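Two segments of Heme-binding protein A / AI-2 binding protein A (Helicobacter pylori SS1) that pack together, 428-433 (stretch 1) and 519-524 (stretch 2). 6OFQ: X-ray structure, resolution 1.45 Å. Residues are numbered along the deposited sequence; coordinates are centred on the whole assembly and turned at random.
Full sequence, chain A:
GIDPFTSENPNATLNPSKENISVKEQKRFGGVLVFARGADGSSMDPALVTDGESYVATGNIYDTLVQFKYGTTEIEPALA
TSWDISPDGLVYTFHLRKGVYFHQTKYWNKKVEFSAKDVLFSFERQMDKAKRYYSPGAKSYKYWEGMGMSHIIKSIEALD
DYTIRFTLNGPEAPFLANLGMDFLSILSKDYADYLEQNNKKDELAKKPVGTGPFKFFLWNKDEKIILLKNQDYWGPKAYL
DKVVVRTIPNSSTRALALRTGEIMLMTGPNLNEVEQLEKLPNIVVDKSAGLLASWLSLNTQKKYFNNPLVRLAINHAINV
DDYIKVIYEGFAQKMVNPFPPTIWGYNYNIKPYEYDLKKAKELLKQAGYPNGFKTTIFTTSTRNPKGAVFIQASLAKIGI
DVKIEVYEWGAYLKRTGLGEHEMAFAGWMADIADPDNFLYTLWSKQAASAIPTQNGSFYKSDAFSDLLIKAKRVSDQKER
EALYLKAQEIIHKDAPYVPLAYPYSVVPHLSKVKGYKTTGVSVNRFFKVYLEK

Stretch 1 (428-433) WMADIA
Stretch 2 519-524: TGVSVN

Stretch 1 leaves a strand after Met429 (phi/psi -105/128, following Trp428 at -148/135) and continues as loop through Ala430 (-47/134), Asp431 (-85/-33), Ile432 (-141/156) and Ala433 (-90/77). Stretch 2 is irregular: Thr519 (-84/158), Gly520 (76/-163), Val521 (-114/167), Ser522 (48/58), Val523 (-74/-20), Asn524 (-95/25). The positive phi of Gly520 by itself favours glycine. The backbones come nearest at Asp431 and Val521, whose CA atoms lie 5.8 Å apart.

No direct hydrogen bond joins the stretches. Instead, one water donates to Ala430 O (2.7 Å) and accepts from Ser522 N (2.9 Å), satisfying two backbone groups too far apart to pair directly.

Val521 (chi1 m) is buried and points toward stretch 1. Its branched side chain packs largely on backbone: CG1 lies 3.4 Å from Ala430 O and 4.0 Å from Ile432 N, while CG2 lies 3.5 Å from Asp431 O. Ala430 CB adds a small apolar contact, 4.3 Å from Val521 CG1. Asp431 (m) and Ile432 (p, t) point away, so they meet Val521 through main-chain atoms.

Met429 (t, p, t) also points toward stretch 2, and its long, flexible side chain carries CE to 3.4 Å from Gly520 O and 4.4 Å from CG1 of Val523 (m).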

ATOM      1  N   TRP A 428       0.598  -4.841  -4.768  1.00  4.66           N
ATOM      2  CA  TRP A 428      -0.094  -4.371  -3.572  1.00  4.44           C
ATOM      3  C   TRP A 428       0.417  -5.068  -2.328  1.00  4.87           C
ATOM      4  O   TRP A 428       0.649  -6.306  -2.313  1.00  6.79           O
ATOM      5  CB  TRP A 428      -1.580  -4.674  -3.647  1.00  4.75           C
ATOM      6  CG  TRP A 428      -2.468  -3.998  -2.654  1.00  4.56           C
ATOM      7  CD1 TRP A 428      -3.148  -4.584  -1.611  1.00  4.32           C
ATOM      8  CD2 TRP A 428      -2.898  -2.649  -2.706  1.00  4.42           C
ATOM      9  NE1 TRP A 428      -3.975  -3.673  -1.020  1.00  4.27           N
ATOM     10  CE2 TRP A 428      -3.833  -2.468  -1.675  1.00  4.55           C
ATOM     11  CE3 TRP A 428      -2.555  -1.554  -3.519  1.00  4.61           C
ATOM     12  CZ2 TRP A 428      -4.413  -1.246  -1.418  1.00  4.79           C
ATOM     13  CZ3 TRP A 428      -3.169  -0.363  -3.275  1.00  4.88           C
ATOM     14  CH2 TRP A 428      -4.111  -0.224  -2.261  1.00  5.73           C
ATOM     15  N   MET A 429       0.640  -4.300  -1.299  1.00  4.06           N
ATOM     16  CA  MET A 429       0.889  -4.790   0.061  1.00  3.96           C
ATOM     17  C   MET A 429      -0.384  -4.522   0.842  1.00  3.84           C
ATOM     18  O   MET A 429      -0.917  -3.401   0.863  1.00  3.72           O
ATOM     19  CB  MET A 429       2.005  -3.935   0.654  1.00  4.70           C
ATOM     20  CG  MET A 429       2.205  -4.080   2.146  1.00  5.32           C
ATOM     21  SD  MET A 429       2.640  -5.775   2.623  1.00  5.37           S
ATOM     22  CE  MET A 429       2.458  -5.691   4.419  1.00  5.43           C
ATOM     23  N   ALA A 430      -0.898  -5.564   1.501  1.00  3.33           N
ATOM     24  CA  ALA A 430      -2.046  -5.392   2.389  1.00  3.35           C
ATOM     25  C   ALA A 430      -1.874  -4.219   3.313  1.00  3.42           C
ATOM     26  O   ALA A 430      -0.870  -4.113   4.014  1.00  3.26           O
ATOM     27  CB  ALA A 430      -2.307  -6.642   3.203  1.00  3.43           C
ATOM     28  N   ASP A 431      -2.936  -3.415   3.414  1.00  3.23           N
ATOM     29  CA  ASP A 431      -3.047  -2.427   4.470  1.00  3.71           C
ATOM     30  C   ASP A 431      -3.625  -2.993   5.754  1.00  3.65           C
ATOM     31  O   ASP A 431      -3.361  -2.477   6.831  1.00  4.39           O
ATOM     32  CB  ASP A 431      -3.888  -1.206   4.032  1.00  3.84           C
ATOM     33  CG  ASP A 431      -3.363  -0.628   2.722  1.00  4.06           C
ATOM     34  OD1 ASP A 431      -2.149  -0.234   2.691  1.00  3.86           O
ATOM     35  OD2 ASP A 431      -4.152  -0.607   1.740  1.00  4.29           O
ATOM     36  N   ILE A 432      -4.530  -3.964   5.619  1.00  3.72           N
ATOM     37  CA  ILE A 432      -5.289  -4.652   6.675  1.00  4.22           C
ATOM     38  C   ILE A 432      -5.354  -6.110   6.230  1.00  4.37           C
ATOM     39  O   ILE A 432      -5.320  -6.384   5.040  1.00  3.76           O
ATOM     40  CB  ILE A 432      -6.662  -3.990   6.875  1.00  4.48           C
ATOM     41  CG1 ILE A 432      -7.600  -4.242   5.709  1.00  4.86           C
ATOM     42  CG2 ILE A 432      -6.471  -2.530   7.260  1.00  4.69           C
ATOM     43  CD1 ILE A 432      -9.020  -3.768   5.951  1.00  5.46           C
ATOM     44  N   ALA A 433      -5.535  -6.996   7.209  1.00  4.99           N
ATOM     45  CA  ALA A 433      -5.661  -8.416   6.858  1.00  5.61           C
ATOM     46  C   ALA A 433      -7.127  -8.769   6.605  1.00  6.03           C
ATOM     47  O   ALA A 433      -7.806  -9.377   7.434  1.00  8.25           O
ATOM     48  CB  ALA A 433      -5.028  -9.304   7.958  1.00  7.58           C
ATOM     49  N   THR A 519       6.658  -8.985   9.234  1.00  4.67           N
ATOM     50  CA  THR A 519       5.294  -9.496   9.421  1.00  4.97           C
ATOM     51  C   THR A 519       4.314  -8.373   9.721  1.00  4.84           C
ATOM     52  O   THR A 519       4.670  -7.303  10.191  1.00  4.86           O
ATOM     53  CB  THR A 519       5.272 -10.535  10.546  1.00  5.19           C
ATOM     54  OG1 THR A 519       5.778  -9.994  11.769  1.00  6.16           O
ATOM     55  CG2 THR A 519       6.115 -11.780  10.114  1.00  5.28           C
ATOM     56  N   GLY A 520       3.046  -8.662   9.453  1.00  3.98           N
ATOM     57  CA  GLY A 520       1.942  -7.746   9.751  1.00  4.11           C
ATOM     58  C   GLY A 520       1.870  -6.620   8.755  1.00  3.75           C
ATOM     59  O   GLY A 520       2.338  -6.735   7.629  1.00  4.16           O
ATOM     60  N   VAL A 521       1.165  -5.546   9.088  1.00  3.67           N
ATOM     61  CA  VAL A 521       0.975  -4.397   8.178  1.00  3.92           C
ATOM     62  C   VAL A 521       1.682  -3.166   8.766  1.00  4.07           C
ATOM     63  O   VAL A 521       2.028  -3.060   9.942  1.00  4.16           O
ATOM     64  CB  VAL A 521      -0.540  -4.168   7.921  1.00  4.06           C
ATOM     65  CG1 VAL A 521      -1.171  -5.357   7.189  1.00  4.33           C
ATOM     66  CG2 VAL A 521      -1.264  -3.854   9.218  1.00  4.11           C
ATOM     67  N   SER A 522       1.811  -2.159   7.935  1.00  3.91           N
ATOM     68  CA  SER A 522       2.553  -0.939   8.244  1.00  3.95           C
ATOM     69  C   SER A 522       3.929  -1.281   8.831  1.00  4.32           C
ATOM     70  O   SER A 522       4.295  -0.918   9.965  1.00  4.11           O
ATOM     71  CB  SER A 522       1.753   0.019   9.143  1.00  4.26           C
ATOM     72  OG  SER A 522       2.441   1.280   9.213  1.00  5.16           O
ATOM     73  N   VAL A 523       4.697  -2.030   8.054  1.00  4.22           N
ATOM     74  CA  VAL A 523       5.944  -2.576   8.566  1.00  4.22           C
ATOM     75  C   VAL A 523       7.103  -1.603   8.727  1.00  4.56           C
ATOM     76  O   VAL A 523       8.087  -1.907   9.379  1.00  4.58           O
ATOM     77  CB  VAL A 523       6.417  -3.816   7.740  1.00  4.64           C
ATOM     78  CG1 VAL A 523       5.314  -4.851   7.643  1.00  5.41           C
ATOM     79  CG2 VAL A 523       6.854  -3.384   6.346  1.00  4.64           C
ATOM     80  N   ASN A 524       7.005  -0.475   8.020  1.00  3.95           N
ATOM     81  CA  ASN A 524       8.074   0.532   8.018  1.00  4.24           C
ATOM     82  C   ASN A 524       7.909   1.643   9.001  1.00  4.77           C
ATOM     83  O   ASN A 524       8.442   2.737   8.823  1.00  4.72           O
ATOM     84  CB  ASN A 524       8.343   1.029   6.601  1.00  4.69           C
ATOM     85  CG  ASN A 524       8.842  -0.106   5.716  1.00  4.59           C
ATOM     86  OD1 ASN A 524       9.734  -0.857   6.093  1.00  5.69           O
ATOM     87  ND2 ASN A 524       8.201  -0.289   4.560  1.00  5.65           N
TER
HETATM   88  O   HOH W   1       0.959  -2.417   5.135  1.00  4.76           O